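Local atomic coordinates of peptidoglycan-binding domain 1 (Burkholderia, PDB entry 5NM7), a protein that probably breaks down bacterial peptidoglycan as a modular phage endolysin, joining a putative peptidoglycan-binding domain to a lysozyme-like N-acetylmuramidase domain. Residues Y16-A24 with A57-S66. Sequence-based numbering, arbitrary orientation.
With GLY (glycine), chain C.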
loop_
_atom_site.group_PDB
_atom_site.type_symbol
_atom_site.label_atom_id
_atom_site.label_comp_id
_atom_site.label_asym_id
_atom_site.label_seq_id
_atom_site.Cartn_x
_atom_site.Cartn_y
_atom_site.Cartn_z
ATOM N N TYR A 16 -12.189 -9.694 -22.880
ATOM C CA TYR A 16 -11.605 -8.423 -23.294
ATOM C C TYR A 16 -10.164 -8.298 -22.783
ATOM O O TYR A 16 -9.246 -8.035 -23.540
ATOM C CB TYR A 16 -12.454 -7.246 -22.828
ATOM C CG TYR A 16 -11.897 -5.919 -23.273
ATOM C CD1 TYR A 16 -11.956 -5.540 -24.622
ATOM C CD2 TYR A 16 -11.262 -5.063 -22.378
ATOM C CE1 TYR A 16 -11.423 -4.331 -25.055
ATOM C CE2 TYR A 16 -10.731 -3.846 -22.802
ATOM C CZ TYR A 16 -10.811 -3.497 -24.148
ATOM O OH TYR A 16 -10.291 -2.301 -24.573
ATOM N N LEU A 17 -9.951 -8.614 -21.508
ATOM C CA LEU A 17 -8.577 -8.653 -20.979
ATOM C C LEU A 17 -7.672 -9.594 -21.761
ATOM O O LEU A 17 -6.537 -9.243 -22.107
ATOM C CB LEU A 17 -8.589 -9.078 -19.500
ATOM C CG LEU A 17 -7.233 -9.234 -18.828
ATOM C CD1 LEU A 17 -6.522 -7.888 -18.662
ATOM C CD2 LEU A 17 -7.456 -9.894 -17.475
ATOM N N GLN A 18 -8.151 -10.797 -22.035
ATOM C CA GLN A 18 -7.353 -11.806 -22.728
ATOM C C GLN A 18 -6.948 -11.291 -24.129
ATOM O O GLN A 18 -5.794 -11.400 -24.542
ATOM C CB GLN A 18 -8.119 -13.101 -22.833
ATOM C CG GLN A 18 -8.272 -13.818 -21.496
ATOM C CD GLN A 18 -9.277 -14.938 -21.501
ATOM O OE1 GLN A 18 -10.272 -14.920 -22.236
ATOM N NE2 GLN A 18 -9.038 -15.926 -20.662
ATOM N N ARG A 19 -7.898 -10.681 -24.831
ATOM C CA ARG A 19 -7.580 -10.051 -26.138
ATOM C C ARG A 19 -6.518 -8.966 -26.032
ATOM O O ARG A 19 -5.607 -8.915 -26.872
ATOM C CB ARG A 19 -8.844 -9.500 -26.796
ATOM C CG ARG A 19 -9.749 -10.623 -27.262
ATOM C CD ARG A 19 -10.847 -10.185 -28.214
ATOM N NE ARG A 19 -11.399 -11.399 -28.827
ATOM C CZ ARG A 19 -12.520 -12.022 -28.453
ATOM N NH1 ARG A 19 -13.295 -11.539 -27.480
ATOM N NH2 ARG A 19 -12.880 -13.146 -29.078
ATOM N N GLN A 20 -6.608 -8.126 -24.994
ATOM C CA GLN A 20 -5.626 -7.055 -24.766
ATOM C C GLN A 20 -4.243 -7.643 -24.455
ATOM O O GLN A 20 -3.236 -7.175 -24.984
ATOM C CB GLN A 20 -6.086 -6.115 -23.660
ATOM C CG GLN A 20 -7.327 -5.280 -23.910
ATOM C CD GLN A 20 -7.105 -4.300 -25.048
ATOM O OE1 GLN A 20 -6.658 -3.157 -24.824
ATOM N NE2 GLN A 20 -7.331 -4.733 -26.237
ATOM N N LEU A 21 -4.207 -8.689 -23.634
ATOM C CA LEU A 21 -2.948 -9.376 -23.354
ATOM C C LEU A 21 -2.340 -9.978 -24.614
ATOM O O LEU A 21 -1.124 -9.917 -24.809
ATOM C CB LEU A 21 -3.132 -10.449 -22.285
ATOM C CG LEU A 21 -3.533 -9.891 -20.902
ATOM C CD1 LEU A 21 -4.084 -10.994 -20.025
ATOM C CD2 LEU A 21 -2.327 -9.228 -20.227
ATOM N N ILE A 22 -3.179 -10.561 -25.464
ATOM C CA ILE A 22 -2.712 -11.115 -26.762
ATOM C C ILE A 22 -2.184 -9.998 -27.672
ATOM O O ILE A 22 -1.140 -10.174 -28.284
ATOM C CB ILE A 22 -3.805 -11.962 -27.461
ATOM C CG1 ILE A 22 -4.120 -13.230 -26.656
ATOM C CG2 ILE A 22 -3.355 -12.420 -28.848
ATOM C CD1 ILE A 22 -5.496 -13.790 -26.882
ATOM N N ALA A 23 -2.877 -8.867 -27.728
ATOM C CA ALA A 23 -2.420 -7.682 -28.468
ATOM C C ALA A 23 -1.065 -7.177 -27.970
ATOM O O ALA A 23 -0.252 -6.693 -28.753
ATOM C CB ALA A 23 -3.453 -6.580 -28.387
ATOM N N ALA A 24 -0.806 -7.345 -26.668
ATOM C CA ALA A 24 0.511 -7.047 -26.081
ATOM C C ALA A 24 1.550 -8.185 -26.157
ATOM O O ALA A 24 2.643 -8.071 -25.585
ATOM C CB ALA A 24 0.321 -6.607 -24.629
ATOM N N ALA A 57 -5.397 -7.728 -12.581
ATOM C CA ALA A 57 -5.610 -6.690 -13.597
ATOM C C ALA A 57 -6.417 -5.587 -12.966
ATOM O O ALA A 57 -7.651 -5.539 -13.079
ATOM C CB ALA A 57 -6.306 -7.261 -14.828
ATOM N N GLY A 58 -5.718 -4.675 -12.307
ATOM C CA GLY A 58 -6.380 -3.513 -11.698
ATOM C C GLY A 58 -6.209 -2.274 -12.548
ATOM O O GLY A 58 -5.765 -2.368 -13.702
ATOM N N PRO A 59 -6.495 -1.096 -11.976
ATOM C CA PRO A 59 -6.480 0.154 -12.771
ATOM C C PRO A 59 -5.119 0.490 -13.374
ATOM O O PRO A 59 -5.026 1.002 -14.497
ATOM C CB PRO A 59 -6.945 1.215 -11.766
ATOM C CG PRO A 59 -7.591 0.461 -10.663
ATOM C CD PRO A 59 -6.950 -0.859 -10.586
ATOM N N LYS A 60 -4.041 0.179 -12.660
ATOM C CA LYS A 60 -2.711 0.442 -13.189
ATOM C C LYS A 60 -2.406 -0.432 -14.377
ATOM O O LYS A 60 -1.851 0.039 -15.383
ATOM C CB LYS A 60 -1.637 0.254 -12.103
ATOM C CG LYS A 60 -1.805 1.225 -10.954
ATOM C CD LYS A 60 -0.808 0.908 -9.867
ATOM C CE LYS A 60 -0.941 1.897 -8.729
ATOM N NZ LYS A 60 -0.028 1.529 -7.615
ATOM N N THR A 61 -2.713 -1.724 -14.254
ATOM C CA THR A 61 -2.480 -2.645 -15.361
ATOM C C THR A 61 -3.343 -2.256 -16.563
ATOM O O THR A 61 -2.826 -2.214 -17.696
ATOM C CB THR A 61 -2.725 -4.083 -14.952
ATOM O OG1 THR A 61 -1.809 -4.409 -13.889
ATOM C CG2 THR A 61 -2.422 -5.033 -16.089
ATOM N N TRP A 62 -4.606 -1.960 -16.317
ATOM C CA TRP A 62 -5.514 -1.534 -17.393
ATOM C C TRP A 62 -4.995 -0.307 -18.139
ATOM O O TRP A 62 -5.051 -0.254 -19.380
ATOM C CB TRP A 62 -6.920 -1.269 -16.888
ATOM C CG TRP A 62 -7.739 -2.492 -16.747
ATOM C CD1 TRP A 62 -8.288 -2.977 -15.612
ATOM C CD2 TRP A 62 -8.127 -3.382 -17.794
ATOM N NE1 TRP A 62 -8.993 -4.113 -15.877
ATOM C CE2 TRP A 62 -8.927 -4.379 -17.215
ATOM C CE3 TRP A 62 -7.899 -3.408 -19.173
ATOM C CZ2 TRP A 62 -9.476 -5.416 -17.949
ATOM C CZ3 TRP A 62 -8.447 -4.423 -19.910
ATOM C CH2 TRP A 62 -9.229 -5.425 -19.301
ATOM N N SER A 63 -4.486 0.669 -17.399
ATOM C CA SER A 63 -3.922 1.852 -18.019
ATOM C C SER A 63 -2.759 1.520 -18.966
ATOM O O SER A 63 -2.697 2.036 -20.079
ATOM C CB SER A 63 -3.533 2.901 -16.956
ATOM O OG SER A 63 -2.875 3.975 -17.581
ATOM N N THR A 64 -1.842 0.649 -18.553
ATOM C CA THR A 64 -0.724 0.272 -19.421
ATOM C C THR A 64 -1.186 -0.604 -20.558
ATOM O O THR A 64 -0.734 -0.477 -21.706
ATOM C CB THR A 64 0.396 -0.414 -18.633
ATOM O OG1 THR A 64 0.760 0.467 -17.558
ATOM C CG2 THR A 64 1.598 -0.657 -19.519
ATOM N N LEU A 65 -2.117 -1.471 -20.238
ATOM C CA LEU A 65 -2.532 -2.448 -21.196
ATOM C C LEU A 65 -3.390 -1.826 -22.314
ATOM O O LEU A 65 -3.313 -2.266 -23.484
ATOM C CB LEU A 65 -3.269 -3.542 -20.431
ATOM C CG LEU A 65 -3.590 -4.806 -21.150
ATOM C CD1 LEU A 65 -2.345 -5.466 -21.709
ATOM C CD2 LEU A 65 -4.309 -5.701 -20.165
ATOM N N SER A 66 -4.149 -0.788 -21.982
ATOM C CA SER A 66 -5.045 -0.109 -22.932
ATOM C C SER A 66 -4.423 1.104 -23.609
ATOM O O SER A 66 -4.862 1.469 -24.713
ATOM C CB SER A 66 -6.345 0.303 -22.239
ATOM O OG SER A 66 -6.170 1.473 -21.439
HETATM N N GLY C . -2.052 -4.835 -9.865
HETATM C CA GLY C . -2.908 -3.677 -9.464
HETATM C C GLY C . -3.271 -2.749 -10.614
HETATM O O GLY C . -3.713 -1.626 -10.351
HETATM O OXT GLY C . -3.171 -3.139 -11.796
#
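Leu-17 sets CG opposite the backbone N (chi1 177°), which carries its end across to helix 59-67; Leu-65, already facing helix 12-23, extends its methyls to meet it, and Leu-17 CD1 and Leu-65 CD2 press to 3.5 Å, tighter than usual for two carbons. The same Leu-17 CD1 lies over one face of the six-membered ring of Trp-62, toward its rim, a CH-pi contact 4.1 Å from the centroid. The Tyr-16 ring is turned only 20° from that ring but displaced so far that they barely overlap, CD2 coming within 3.7 Å of Trp-62 CH2, while Trp-62 NE1 is tied to the Lys-3 carbonyl. Further along, Gln-20 CB packs on Leu-65 CG at 3.8 Å, and Leu-65 CD1 also reaches Leu-21 and Ala-24. Phe-45 of helix 36-48 touches Leu-65 and Ala-24, and Leu-21 meets Val-42, so this third helix of the peptidoglycan-binding domain packs against the same apolar seam.

At the N-terminus of helix 59-67, whose dipole would favour an anion, a bound glycine carboxylate takes Lys-60 N on O, and Thr-61 N and OG1 on OXT, with a weak bond from Gly-58 N; Asp-54 and Ile-56 also bind the ligand. No hydrogen bond joins the two segments: apolar packing holds them together.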